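Local coordinates for DUF1780 domain-containing protein (Pseudomonas aeruginosa, PDB 1Y0K) that is of unknown function but belongs to a family of putative endonucleases in the PD-(D/E)XK clan, so it may act as a nuclease, at residues A112-R117 against V145-A150; A116-T121 against R170-V175; T11-Q16 against G176-R181; Q35-A40 against E191-N196. All coordinates share one frame; numbering follows the deposited sequence.

From the N terminus, helix 3-23 supplies the first segment of contact 3 and helix 26-40 that of contact 4. The first segments of contacts 1 and 2 then share A116 and R117 in the turn joining helices 111-116 and 119-132. Contact 1 closes first, at the end of strand 140-146. Contact 2 closes at the neighbouring strand 171-175, contact 3 at the following hairpin turn, and contact 4 at the short helix 191-194. The loops of contacts 3 and 4 cross, and both enclose contacts 1 and 2. Contacts 1 and 2 cover one face of the mixed sheet, contact 4 lies over the other, and contact 3 ties the N-terminal helix to the hairpin.

Contact 1: residues A112-R117 against V145-A150; sequences AELQAR and VNLKRA
L114 sets its CG anti to the backbone N (chi1 177°), which carries its branch CD1 from the flank of helix 111-116 to V145 and L147; R117 bends at chi2 (-67°), and its guanidinium ends beside L147. The closest apolar touch is methyl on methyl, L114 CD1 meeting V145 CG1 at 3.8 Å. The same CD1 reaches L147 CD1 at 4.2 Å, so one leucine branch bridges the end of strand 140-146 and the loop after it. L147 in turn lays CD1 over one face of the R117 guanidinium, while R117 NH1 stands 3.8 Å from L147 CD2. No hydrogen bond crosses, and the exposed arginine meets buried L147 by van der Waals contact. N146 points the other way, its ND2 bonding to A14 O of helix 3-23, while D74 receives the backbone N-H groups of K148 and R149. V72, on the neighbouring strand 65-73, touches both R117 and V145. This is helix-on-sheet packing, a helix laid against the face of a mixed sheet as in the alpha/beta core expected of the PD-(D/E)XK clan.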
loop_
_atom_site.group_PDB
_atom_site.type_symbol
_atom_site.label_atom_id
_atom_site.label_comp_id
_atom_site.label_asym_id
_atom_site.label_seq_id
_atom_site.Cartn_x
_atom_site.Cartn_y
_atom_site.Cartn_z
ATOM N N ALA A 112 2.481 -9.071 -11.358
ATOM C CA ALA A 112 2.657 -8.042 -12.374
ATOM C C ALA A 112 1.357 -7.277 -12.610
ATOM O O ALA A 112 1.352 -6.045 -12.651
ATOM C CB ALA A 112 3.164 -8.673 -13.683
ATOM N N GLU A 113 0.261 -8.016 -12.756
ATOM C CA GLU A 113 -1.051 -7.413 -12.999
ATOM C C GLU A 113 -1.551 -6.670 -11.757
ATOM O O GLU A 113 -2.152 -5.602 -11.878
ATOM C CB GLU A 113 -2.066 -8.468 -13.454
ATOM C CG GLU A 113 -2.009 -8.859 -14.939
ATOM C CD GLU A 113 -0.761 -9.633 -15.340
ATOM O OE1 GLU A 113 -0.137 -10.289 -14.476
ATOM O OE2 GLU A 113 -0.397 -9.585 -16.534
ATOM N N LEU A 114 -1.280 -7.224 -10.572
ATOM C CA LEU A 114 -1.620 -6.571 -9.302
ATOM C C LEU A 114 -0.907 -5.218 -9.189
ATOM O O LEU A 114 -1.510 -4.185 -8.882
ATOM C CB LEU A 114 -1.211 -7.470 -8.134
ATOM C CG LEU A 114 -1.427 -6.940 -6.720
ATOM C CD1 LEU A 114 -2.913 -6.753 -6.455
ATOM C CD2 LEU A 114 -0.799 -7.901 -5.697
ATOM N N GLN A 115 0.388 -5.237 -9.451
ATOM C CA GLN A 115 1.205 -4.039 -9.412
ATOM C C GLN A 115 0.722 -2.996 -10.425
ATOM O O GLN A 115 0.756 -1.790 -10.148
ATOM C CB GLN A 115 2.656 -4.451 -9.669
ATOM C CG GLN A 115 3.677 -3.354 -9.816
ATOM C CD GLN A 115 5.073 -3.927 -9.739
ATOM O OE1 GLN A 115 5.511 -4.341 -8.672
ATOM N NE2 GLN A 115 5.763 -3.986 -10.873
ATOM N N ALA A 116 0.230 -3.467 -11.572
ATOM C CA ALA A 116 -0.277 -2.579 -12.624
ATOM C C ALA A 116 -1.576 -1.863 -12.238
ATOM O O ALA A 116 -1.921 -0.832 -12.811
ATOM C CB ALA A 116 -0.461 -3.358 -13.932
ATOM N N ARG A 117 -2.301 -2.415 -11.272
ATOM C CA ARG A 117 -3.525 -1.795 -10.778
ATOM C C ARG A 117 -3.279 -0.425 -10.134
ATOM O O ARG A 117 -4.213 0.366 -9.981
ATOM C CB ARG A 117 -4.247 -2.700 -9.779
ATOM C CG ARG A 117 -4.849 -3.962 -10.380
ATOM C CD ARG A 117 -5.995 -3.659 -11.340
ATOM N NE ARG A 117 -6.653 -4.892 -11.786
ATOM C CZ ARG A 117 -7.797 -5.342 -11.291
ATOM N NH1 ARG A 117 -8.426 -4.666 -10.331
ATOM N NH2 ARG A 117 -8.317 -6.476 -11.747
ATOM N N VAL A 145 -4.302 -1.876 -1.011
ATOM C CA VAL A 145 -4.838 -2.637 -2.122
ATOM C C VAL A 145 -5.812 -3.709 -1.605
ATOM O O VAL A 145 -5.436 -4.598 -0.829
ATOM C CB VAL A 145 -3.704 -3.284 -2.969
ATOM C CG1 VAL A 145 -4.289 -3.950 -4.225
ATOM C CG2 VAL A 145 -2.673 -2.243 -3.374
ATOM N N ASN A 146 -7.059 -3.625 -2.059
ATOM C CA ASN A 146 -8.107 -4.522 -1.589
ATOM C C ASN A 146 -9.153 -4.740 -2.677
ATOM O O ASN A 146 -9.977 -3.876 -2.937
ATOM C CB ASN A 146 -8.754 -3.982 -0.310
ATOM C CG ASN A 146 -9.743 -4.960 0.292
ATOM O OD1 ASN A 146 -9.447 -6.152 0.428
ATOM N ND2 ASN A 146 -10.926 -4.469 0.637
ATOM N N LEU A 147 -9.096 -5.909 -3.302
ATOM C CA LEU A 147 -9.947 -6.223 -4.447
ATOM C C LEU A 147 -10.874 -7.354 -4.055
ATOM O O LEU A 147 -10.406 -8.399 -3.619
ATOM C CB LEU A 147 -9.093 -6.647 -5.649
ATOM C CG LEU A 147 -7.936 -5.720 -6.067
ATOM C CD1 LEU A 147 -7.080 -6.364 -7.151
ATOM C CD2 LEU A 147 -8.441 -4.352 -6.525
ATOM N N LYS A 148 -12.181 -7.153 -4.197
ATOM C CA LYS A 148 -13.122 -8.231 -3.902
ATOM C C LYS A 148 -13.083 -9.300 -5.008
ATOM O O LYS A 148 -13.325 -10.480 -4.740
ATOM C CB LYS A 148 -14.543 -7.690 -3.689
ATOM C CG LYS A 148 -15.530 -8.743 -3.176
ATOM C CD LYS A 148 -16.905 -8.172 -2.848
ATOM C CE LYS A 148 -17.931 -9.270 -2.577
ATOM N NZ LYS A 148 -18.148 -10.215 -3.717
ATOM N N ARG A 149 -12.745 -8.888 -6.228
ATOM C CA ARG A 149 -12.775 -9.778 -7.398
ATOM C C ARG A 149 -11.465 -10.541 -7.637
ATOM O O ARG A 149 -11.405 -11.436 -8.493
ATOM C CB ARG A 149 -13.155 -9.000 -8.672
ATOM C CG ARG A 149 -14.402 -8.114 -8.564
ATOM C CD ARG A 149 -15.677 -8.921 -8.407
ATOM N NE ARG A 149 -16.856 -8.063 -8.513
ATOM C CZ ARG A 149 -17.581 -7.637 -7.481
ATOM N NH1 ARG A 149 -17.273 -7.999 -6.239
ATOM N NH2 ARG A 149 -18.631 -6.852 -7.695
ATOM N N ALA A 150 -10.417 -10.190 -6.892
ATOM C CA ALA A 150 -9.109 -10.788 -7.119
ATOM C C ALA A 150 -8.335 -11.108 -5.838
ATOM O O ALA A 150 -8.528 -10.480 -4.798
ATOM C CB ALA A 150 -8.271 -9.915 -8.077
#

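Contact 2: residues A116-T121 against R170-V175; sequences ARLAPT and RSLSMV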
loop_
_atom_site.group_PDB
_atom_site.type_symbol
_atom_site.label_atom_id
_atom_site.label_comp_id
_atom_site.label_asym_id
_atom_site.label_seq_id
_atom_site.Cartn_x
_atom_site.Cartn_y
_atom_site.Cartn_z
ATOM N N ALA A 116 0.230 -3.467 -11.572
ATOM C CA ALA A 116 -0.277 -2.579 -12.624
ATOM C C ALA A 116 -1.576 -1.863 -12.238
ATOM O O ALA A 116 -1.921 -0.832 -12.811
ATOM C CB ALA A 116 -0.461 -3.358 -13.932
ATOM N N ARG A 117 -2.301 -2.415 -11.272
ATOM C CA ARG A 117 -3.525 -1.795 -10.778
ATOM C C ARG A 117 -3.279 -0.425 -10.134
ATOM O O ARG A 117 -4.213 0.366 -9.981
ATOM C CB ARG A 117 -4.247 -2.700 -9.779
ATOM C CG ARG A 117 -4.849 -3.962 -10.380
ATOM C CD ARG A 117 -5.995 -3.659 -11.340
ATOM N NE ARG A 117 -6.653 -4.892 -11.786
ATOM C CZ ARG A 117 -7.797 -5.342 -11.291
ATOM N NH1 ARG A 117 -8.426 -4.666 -10.331
ATOM N NH2 ARG A 117 -8.317 -6.476 -11.747
ATOM N N LEU A 118 -2.029 -0.167 -9.745
ATOM C CA LEU A 118 -1.662 1.106 -9.126
ATOM C C LEU A 118 -1.493 2.217 -10.159
ATOM O O LEU A 118 -1.450 3.407 -9.805
ATOM C CB LEU A 118 -0.350 0.955 -8.363
ATOM C CG LEU A 118 -0.309 0.353 -6.956
ATOM C CD1 LEU A 118 -1.174 -0.865 -6.794
ATOM C CD2 LEU A 118 1.163 0.049 -6.582
ATOM N N ALA A 119 -1.376 1.835 -11.426
ATOM C CA ALA A 119 -0.906 2.781 -12.447
ATOM C C ALA A 119 -1.831 3.987 -12.670
ATOM O O ALA A 119 -1.351 5.122 -12.713
ATOM C CB ALA A 119 -0.603 2.060 -13.758
ATOM N N PRO A 120 -3.151 3.759 -12.824
ATOM C CA PRO A 120 -4.020 4.913 -13.092
ATOM C C PRO A 120 -3.876 6.037 -12.061
ATOM O O PRO A 120 -3.701 7.205 -12.430
ATOM C CB PRO A 120 -5.419 4.294 -13.080
ATOM C CG PRO A 120 -5.166 2.886 -13.590
ATOM C CD PRO A 120 -3.923 2.498 -12.835
ATOM N N THR A 121 -3.913 5.685 -10.778
ATOM C CA THR A 121 -3.809 6.684 -9.719
ATOM C C THR A 121 -2.408 7.291 -9.661
ATOM O O THR A 121 -2.261 8.508 -9.531
ATOM C CB THR A 121 -4.239 6.083 -8.359
ATOM O OG1 THR A 121 -5.633 5.764 -8.433
ATOM C CG2 THR A 121 -4.045 7.082 -7.232
ATOM N N ARG A 170 10.118 8.777 -3.861
ATOM C CA ARG A 170 11.219 8.276 -3.041
ATOM C C ARG A 170 11.110 6.766 -2.783
ATOM O O ARG A 170 12.115 6.049 -2.740
ATOM C CB ARG A 170 11.276 9.011 -1.706
ATOM C CG ARG A 170 12.526 8.620 -0.915
ATOM C CD ARG A 170 12.806 9.578 0.204
ATOM N NE ARG A 170 11.801 9.511 1.263
ATOM C CZ ARG A 170 11.818 10.311 2.321
ATOM N NH1 ARG A 170 12.779 11.227 2.432
ATOM N NH2 ARG A 170 10.881 10.213 3.254
ATOM N N SER A 171 9.878 6.302 -2.614
ATOM C CA SER A 171 9.597 4.893 -2.353
ATOM C C SER A 171 8.143 4.598 -2.709
ATOM O O SER A 171 7.325 5.513 -2.853
ATOM C CB SER A 171 9.878 4.541 -0.880
ATOM O OG SER A 171 8.897 5.091 -0.006
ATOM N N LEU A 172 7.843 3.314 -2.880
ATOM C CA LEU A 172 6.479 2.883 -3.166
ATOM C C LEU A 172 6.312 1.552 -2.484
ATOM O O LEU A 172 7.136 0.656 -2.659
ATOM C CB LEU A 172 6.251 2.733 -4.667
ATOM C CG LEU A 172 4.915 2.121 -5.130
ATOM C CD1 LEU A 172 3.707 2.949 -4.667
ATOM C CD2 LEU A 172 4.908 1.973 -6.632
ATOM N N SER A 173 5.236 1.446 -1.716
ATOM C CA SER A 173 4.904 0.237 -0.981
ATOM C C SER A 173 3.426 -0.065 -1.151
ATOM O O SER A 173 2.632 0.836 -1.440
ATOM C CB SER A 173 5.234 0.399 0.501
ATOM O OG SER A 173 6.591 0.758 0.699
HETATM N N MSE A 174 3.070 -1.340 -0.972
HETATM C CA MSE A 174 1.676 -1.785 -0.975
HETATM C C MSE A 174 1.355 -2.544 0.305
HETATM O O MSE A 174 2.195 -3.257 0.862
HETATM C CB MSE A 174 1.396 -2.742 -2.138
HETATM C CG MSE A 174 1.591 -2.210 -3.543
HETATM SE SE MSE A 174 1.313 -3.591 -4.738
HETATM C CE MSE A 174 2.572 -4.727 -4.294
ATOM N N VAL A 175 0.122 -2.401 0.756
ATOM C CA VAL A 175 -0.380 -3.215 1.860
ATOM C C VAL A 175 -1.845 -3.533 1.589
ATOM O O VAL A 175 -2.567 -2.729 1.017
ATOM C CB VAL A 175 -0.188 -2.520 3.239
ATOM C CG1 VAL A 175 -1.005 -1.220 3.341
ATOM C CG2 VAL A 175 -0.554 -3.480 4.399
#
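L118 drops onto L172 and M174 on strand 171-175 of the mixed sheet, in an alpha/beta layer consistent with the PD-(D/E)XK clan. The contact across the segments is wholly apolar. L118 CD2 lies 3.8 Å from M174 CG and 4.1 Å from M174 SE, the residue being selenomethionine in this crystal; the chain of M174 bends at chi3 (-62°), which turns its terminal methyl off the line of the extended first part. The same L118 methyl reaches L172 CD2 at 4.2 Å, so CD2 meets two residues that project from the same face of strand 171-175. S173, between them, points to the other face. One backbone bond, A119 N to A116 O at 3.1 Å, closes the turn that carries the leucine: this type I turn from A116 to A119 links helices 111-116 and 119-132 and has L118 at its third position, facing the sheet. Polar bonds flank the start of the strand, where R170 forms a salt bridge with D140 and S171 OG a hydrogen bond with the same carboxylate. Neighbouring strands complete the apolar surroundings, F70 and V72 beside L118 and L183 beside M174. The terminal M174 CE packs on F179 CE1. On its other branch, L118 CD1 packs on V145 CG2.

Contact 3: residues T11-Q16 against G176-R181; sequences TRQAEQ and GPTFAR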
loop_
_atom_site.group_PDB
_atom_site.type_symbol
_atom_site.label_atom_id
_atom_site.label_comp_id
_atom_site.label_asym_id
_atom_site.label_seq_id
_atom_site.Cartn_x
_atom_site.Cartn_y
_atom_site.Cartn_z
ATOM N N THR A 11 -12.604 -13.375 0.441
ATOM C CA THR A 11 -13.609 -12.415 -0.031
ATOM C C THR A 11 -14.337 -11.710 1.120
ATOM O O THR A 11 -14.530 -10.495 1.075
ATOM C CB THR A 11 -14.612 -13.076 -1.020
ATOM O OG1 THR A 11 -13.885 -13.779 -2.032
ATOM C CG2 THR A 11 -15.490 -12.025 -1.693
ATOM N N ARG A 12 -14.746 -12.459 2.145
ATOM C CA ARG A 12 -15.394 -11.850 3.318
ATOM C C ARG A 12 -14.443 -10.892 4.039
ATOM O O ARG A 12 -14.844 -9.816 4.487
ATOM C CB ARG A 12 -15.926 -12.919 4.279
ATOM C CG ARG A 12 -17.081 -13.736 3.700
ATOM C CD ARG A 12 -17.826 -14.525 4.797
ATOM N NE ARG A 12 -16.892 -15.250 5.654
ATOM C CZ ARG A 12 -16.384 -16.447 5.376
ATOM N NH1 ARG A 12 -16.727 -17.092 4.261
ATOM N NH2 ARG A 12 -15.523 -16.994 6.223
ATOM N N GLN A 13 -13.177 -11.296 4.140
ATOM C CA GLN A 13 -12.115 -10.444 4.667
ATOM C C GLN A 13 -12.014 -9.118 3.889
ATOM O O GLN A 13 -11.948 -8.031 4.490
ATOM C CB GLN A 13 -10.790 -11.202 4.614
ATOM C CG GLN A 13 -9.566 -10.425 5.090
ATOM C CD GLN A 13 -8.394 -11.347 5.329
ATOM O OE1 GLN A 13 -8.156 -11.778 6.461
ATOM N NE2 GLN A 13 -7.673 -11.685 4.263
ATOM N N ALA A 14 -12.010 -9.212 2.560
ATOM C CA ALA A 14 -11.963 -8.023 1.709
ATOM C C ALA A 14 -13.176 -7.133 1.960
ATOM O O ALA A 14 -13.056 -5.904 2.080
ATOM C CB ALA A 14 -11.870 -8.411 0.231
ATOM N N GLU A 15 -14.347 -7.757 2.056
ATOM C CA GLU A 15 -15.584 -7.036 2.354
ATOM C C GLU A 15 -15.495 -6.271 3.673
ATOM O O GLU A 15 -15.908 -5.110 3.742
ATOM C CB GLU A 15 -16.778 -7.997 2.383
ATOM C CG GLU A 15 -17.218 -8.497 1.028
ATOM C CD GLU A 15 -18.338 -9.534 1.108
ATOM O OE1 GLU A 15 -18.411 -10.293 2.107
ATOM O OE2 GLU A 15 -19.146 -9.600 0.156
ATOM N N GLN A 16 -14.944 -6.915 4.702
ATOM C CA GLN A 16 -14.775 -6.309 6.028
ATOM C C GLN A 16 -13.905 -5.066 5.988
ATOM O O GLN A 16 -14.226 -4.066 6.628
ATOM C CB GLN A 16 -14.154 -7.299 7.010
ATOM C CG GLN A 16 -15.138 -8.241 7.658
ATOM C CD GLN A 16 -14.456 -9.407 8.350
ATOM O OE1 GLN A 16 -14.941 -10.537 8.296
ATOM N NE2 GLN A 16 -13.320 -9.143 9.000
ATOM N N GLY A 176 -2.271 -4.727 1.981
ATOM C CA GLY A 176 -3.679 -5.090 1.910
ATOM C C GLY A 176 -3.948 -6.153 2.951
ATOM O O GLY A 176 -3.059 -6.518 3.706
ATOM N N PRO A 177 -5.186 -6.663 2.998
ATOM C CA PRO A 177 -5.476 -7.681 4.002
ATOM C C PRO A 177 -4.600 -8.933 3.860
ATOM O O PRO A 177 -4.330 -9.610 4.860
ATOM C CB PRO A 177 -6.966 -7.988 3.773
ATOM C CG PRO A 177 -7.507 -6.737 3.073
ATOM C CD PRO A 177 -6.365 -6.304 2.192
ATOM N N THR A 178 -4.122 -9.227 2.653
ATOM C CA THR A 178 -3.370 -10.474 2.441
ATOM C C THR A 178 -1.847 -10.349 2.457
ATOM O O THR A 178 -1.158 -11.357 2.581
ATOM C CB THR A 178 -3.760 -11.174 1.127
ATOM O OG1 THR A 178 -3.461 -10.311 0.022
ATOM C CG2 THR A 178 -5.260 -11.504 1.122
ATOM N N PHE A 179 -1.318 -9.134 2.313
ATOM C CA PHE A 179 0.135 -8.995 2.144
ATOM C C PHE A 179 0.608 -7.558 2.287
ATOM O O PHE A 179 -0.195 -6.631 2.278
ATOM C CB PHE A 179 0.565 -9.529 0.771
ATOM C CG PHE A 179 0.392 -8.534 -0.347
ATOM C CD1 PHE A 179 1.497 -7.851 -0.856
ATOM C CD2 PHE A 179 -0.869 -8.258 -0.861
ATOM C CE1 PHE A 179 1.350 -6.921 -1.881
ATOM C CE2 PHE A 179 -1.033 -7.319 -1.899
ATOM C CZ PHE A 179 0.080 -6.651 -2.402
ATOM N N ALA A 180 1.924 -7.396 2.421
ATOM C CA ALA A 180 2.578 -6.089 2.306
ATOM C C ALA A 180 3.889 -6.274 1.552
ATOM O O ALA A 180 4.520 -7.338 1.615
ATOM C CB ALA A 180 2.822 -5.494 3.668
ATOM N N ARG A 181 4.283 -5.250 0.804
ATOM C CA ARG A 181 5.550 -5.290 0.098
ATOM C C ARG A 181 6.051 -3.876 -0.146
ATOM O O ARG A 181 5.287 -3.004 -0.565
ATOM C CB ARG A 181 5.402 -6.022 -1.242
ATOM C CG ARG A 181 6.694 -6.075 -2.058
ATOM C CD ARG A 181 6.474 -6.800 -3.389
ATOM N NE ARG A 181 7.681 -6.767 -4.214
ATOM C CZ ARG A 181 8.635 -7.700 -4.197
ATOM N NH1 ARG A 181 8.523 -8.779 -3.427
ATOM N NH2 ARG A 181 9.702 -7.565 -4.972
#
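The flat amide of Q13 meets P177 and T178 with its nitrogen end: NE2 is 3.8 Å from P177 CB and 4.0 Å from T178 CG2, neither of them a hydrogen bond. The second flat group, the F179 ring, has T178 OG1 at its edge, in the ring plane. P177 and T178 form the two-residue tip of a beta hairpin joining strands 171-175 and 179-185, and helix 3-23 packs against that tip. The turn is closed by G176 N to F179 O at 2.8 Å; the return bond, F179 N to G176 O, is weak. Q13 stretches from the helix with CG anti to the backbone N (chi1 178°) and an extended chain beyond; its aliphatic part crosses the proline obliquely, with Q13 CG 3.8 Å from P177 CB. T178 holds OG1 between its backbone N and carbonyl carbon, which leaves CG2 as the branch that meets the amide. The other end of that amide is held from the C-terminal region, since Q13 OE1 accepts a hydrogen bond from G206 N. Helix and hairpin meet through van der Waals contacts of the glutamine, its amide nitrogen included. Beside them strand 140-146 meets the proline by packing, N146 OD1 resting against P177 CG.

Contact 4: residues Q35-A40 against E191-N196; sequences QRFLEA and EFLRAN
F37 and L193 meet at about a right angle, and L38 and F192 meet obliquely, two leucine-phenylalanine pairs that join helix 26-40 to the short helix 191-194. In the first pair the L193 methyl CD2 comes to the edge of the F37 ring, in its plane, and lies 3.7 Å from both CE2 and CZ. In the second the roles are exchanged between helices: L38 CD2 approaches the F192 ring at a slant, 3.6 Å from CE1 and 4.0 Å from CZ. F192 holds CG between its backbone N and carbonyl carbon (chi1 71°), which swings its ring across to L38. Beneath both helices lies the sheet, with S173 and V182 touching F37 and L193, while F50 touches L38. Some polar groups are paired within a segment. R36 grips E39 side-on, NE to OE1 at 3.0 Å and NH1 to OE2 at 2.8 Å; both carboxylate oxygens are met from above their plane, and OE2 is also bonded to Y45 OH. N196 ND2 reaches back to F192 O at 2.7 Å, nearly in line with the carbonyl, giving that backbone oxygen a partner. With no polar bond passing between them, the contact between the two segments is made by methyls and rings, and the ionic and amide bonds stay within their own segments and may steady them separately.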
loop_
_atom_site.group_PDB
_atom_site.type_symbol
_atom_site.label_atom_id
_atom_site.label_comp_id
_atom_site.label_asym_id
_atom_site.label_seq_id
_atom_site.Cartn_x
_atom_site.Cartn_y
_atom_site.Cartn_z
ATOM N N GLN A 35 -0.518 2.347 9.952
ATOM C CA GLN A 35 -0.344 1.418 11.077
ATOM C C GLN A 35 -0.323 -0.035 10.623
ATOM O O GLN A 35 0.525 -0.804 11.068
ATOM C CB GLN A 35 -1.431 1.617 12.126
ATOM C CG GLN A 35 -1.224 2.845 12.987
ATOM C CD GLN A 35 -2.218 2.888 14.132
ATOM O OE1 GLN A 35 -2.336 1.936 14.908
ATOM N NE2 GLN A 35 -2.938 3.975 14.237
ATOM N N ARG A 36 -1.249 -0.411 9.738
ATOM C CA ARG A 36 -1.309 -1.796 9.225
ATOM C C ARG A 36 -0.008 -2.168 8.511
ATOM O O ARG A 36 0.509 -3.281 8.657
ATOM C CB ARG A 36 -2.503 -1.986 8.276
ATOM C CG ARG A 36 -3.919 -1.772 8.904
ATOM C CD ARG A 36 -4.237 -2.680 10.136
ATOM N NE ARG A 36 -3.582 -2.314 11.402
ATOM C CZ ARG A 36 -3.856 -1.236 12.144
ATOM N NH1 ARG A 36 -3.202 -1.031 13.285
ATOM N NH2 ARG A 36 -4.758 -0.344 11.758
ATOM N N PHE A 37 0.524 -1.222 7.741
ATOM C CA PHE A 37 1.784 -1.424 7.011
ATOM C C PHE A 37 2.960 -1.606 7.973
ATOM O O PHE A 37 3.760 -2.535 7.822
ATOM C CB PHE A 37 1.998 -0.219 6.078
ATOM C CG PHE A 37 3.290 -0.233 5.314
ATOM C CD1 PHE A 37 3.582 -1.258 4.419
ATOM C CD2 PHE A 37 4.187 0.828 5.437
ATOM C CE1 PHE A 37 4.758 -1.247 3.683
ATOM C CE2 PHE A 37 5.376 0.848 4.712
ATOM C CZ PHE A 37 5.658 -0.200 3.820
ATOM N N LEU A 38 3.062 -0.735 8.972
ATOM C CA LEU A 38 4.148 -0.831 9.953
ATOM C C LEU A 38 4.054 -2.147 10.739
ATOM O O LEU A 38 5.072 -2.784 11.014
ATOM C CB LEU A 38 4.144 0.385 10.899
ATOM C CG LEU A 38 4.446 1.738 10.235
ATOM C CD1 LEU A 38 4.228 2.864 11.240
ATOM C CD2 LEU A 38 5.848 1.793 9.637
ATOM N N GLU A 39 2.827 -2.541 11.091
ATOM C CA GLU A 39 2.593 -3.835 11.741
ATOM C C GLU A 39 3.033 -5.008 10.867
ATOM O O GLU A 39 3.641 -5.951 11.363
ATOM C CB GLU A 39 1.134 -3.979 12.171
ATOM C CG GLU A 39 0.801 -3.044 13.309
ATOM C CD GLU A 39 -0.675 -3.004 13.608
ATOM O OE1 GLU A 39 -1.444 -3.707 12.920
ATOM O OE2 GLU A 39 -1.062 -2.254 14.528
ATOM N N ALA A 40 2.763 -4.925 9.567
ATOM C CA ALA A 40 3.220 -5.938 8.611
ATOM C C ALA A 40 4.736 -6.081 8.608
ATOM O O ALA A 40 5.259 -7.188 8.478
ATOM C CB ALA A 40 2.727 -5.614 7.213
ATOM N N GLU A 191 15.137 3.967 6.811
ATOM C CA GLU A 191 15.811 2.677 6.826
ATOM C C GLU A 191 14.845 1.489 6.899
ATOM O O GLU A 191 15.115 0.444 6.297
ATOM C CB GLU A 191 16.833 2.637 7.960
ATOM C CG GLU A 191 17.672 1.383 8.001
ATOM C CD GLU A 191 18.235 1.139 9.380
ATOM O OE1 GLU A 191 17.520 1.430 10.365
ATOM O OE2 GLU A 191 19.383 0.658 9.483
ATOM N N PHE A 192 13.716 1.647 7.598
ATOM C CA PHE A 192 12.742 0.559 7.709
ATOM C C PHE A 192 12.141 0.156 6.360
ATOM O O PHE A 192 11.792 -1.001 6.157
ATOM C CB PHE A 192 11.664 0.810 8.784
ATOM C CG PHE A 192 10.659 1.884 8.435
ATOM C CD1 PHE A 192 9.520 1.581 7.681
ATOM C CD2 PHE A 192 10.830 3.191 8.892
ATOM C CE1 PHE A 192 8.584 2.576 7.359
ATOM C CE2 PHE A 192 9.890 4.196 8.584
ATOM C CZ PHE A 192 8.771 3.887 7.814
ATOM N N LEU A 193 12.046 1.105 5.435
ATOM C CA LEU A 193 11.642 0.778 4.069
ATOM C C LEU A 193 12.737 0.004 3.327
ATOM O O LEU A 193 12.485 -1.054 2.758
ATOM C CB LEU A 193 11.246 2.047 3.303
ATOM C CG LEU A 193 9.959 2.706 3.809
ATOM C CD1 LEU A 193 9.720 4.039 3.105
ATOM C CD2 LEU A 193 8.752 1.770 3.633
ATOM N N ARG A 194 13.957 0.535 3.356
ATOM C CA ARG A 194 15.080 -0.083 2.659
ATOM C C ARG A 194 15.371 -1.494 3.157
ATOM O O ARG A 194 15.678 -2.388 2.365
ATOM C CB ARG A 194 16.311 0.817 2.750
ATOM C CG ARG A 194 16.185 2.002 1.784
ATOM C CD ARG A 194 17.436 2.857 1.714
ATOM N NE ARG A 194 17.667 3.547 2.978
ATOM C CZ ARG A 194 18.593 3.186 3.863
ATOM N NH1 ARG A 194 19.386 2.148 3.612
ATOM N NH2 ARG A 194 18.727 3.860 4.995
ATOM N N ALA A 195 15.212 -1.684 4.466
ATOM C CA ALA A 195 15.437 -2.979 5.119
ATOM C C ALA A 195 14.502 -4.089 4.640
ATOM O O ALA A 195 14.815 -5.275 4.773
ATOM C CB ALA A 195 15.318 -2.826 6.625
ATOM N N ASN A 196 13.369 -3.707 4.060
ATOM C CA ASN A 196 12.349 -4.662 3.654
ATOM C C ASN A 196 12.215 -4.891 2.140
ATOM O O ASN A 196 11.270 -5.485 1.684
ATOM C CB ASN A 196 11.010 -4.291 4.275
ATOM C CG ASN A 196 10.967 -4.599 5.745
ATOM O OD1 ASN A 196 10.779 -5.740 6.132
ATOM N ND2 ASN A 196 11.188 -3.595 6.566
#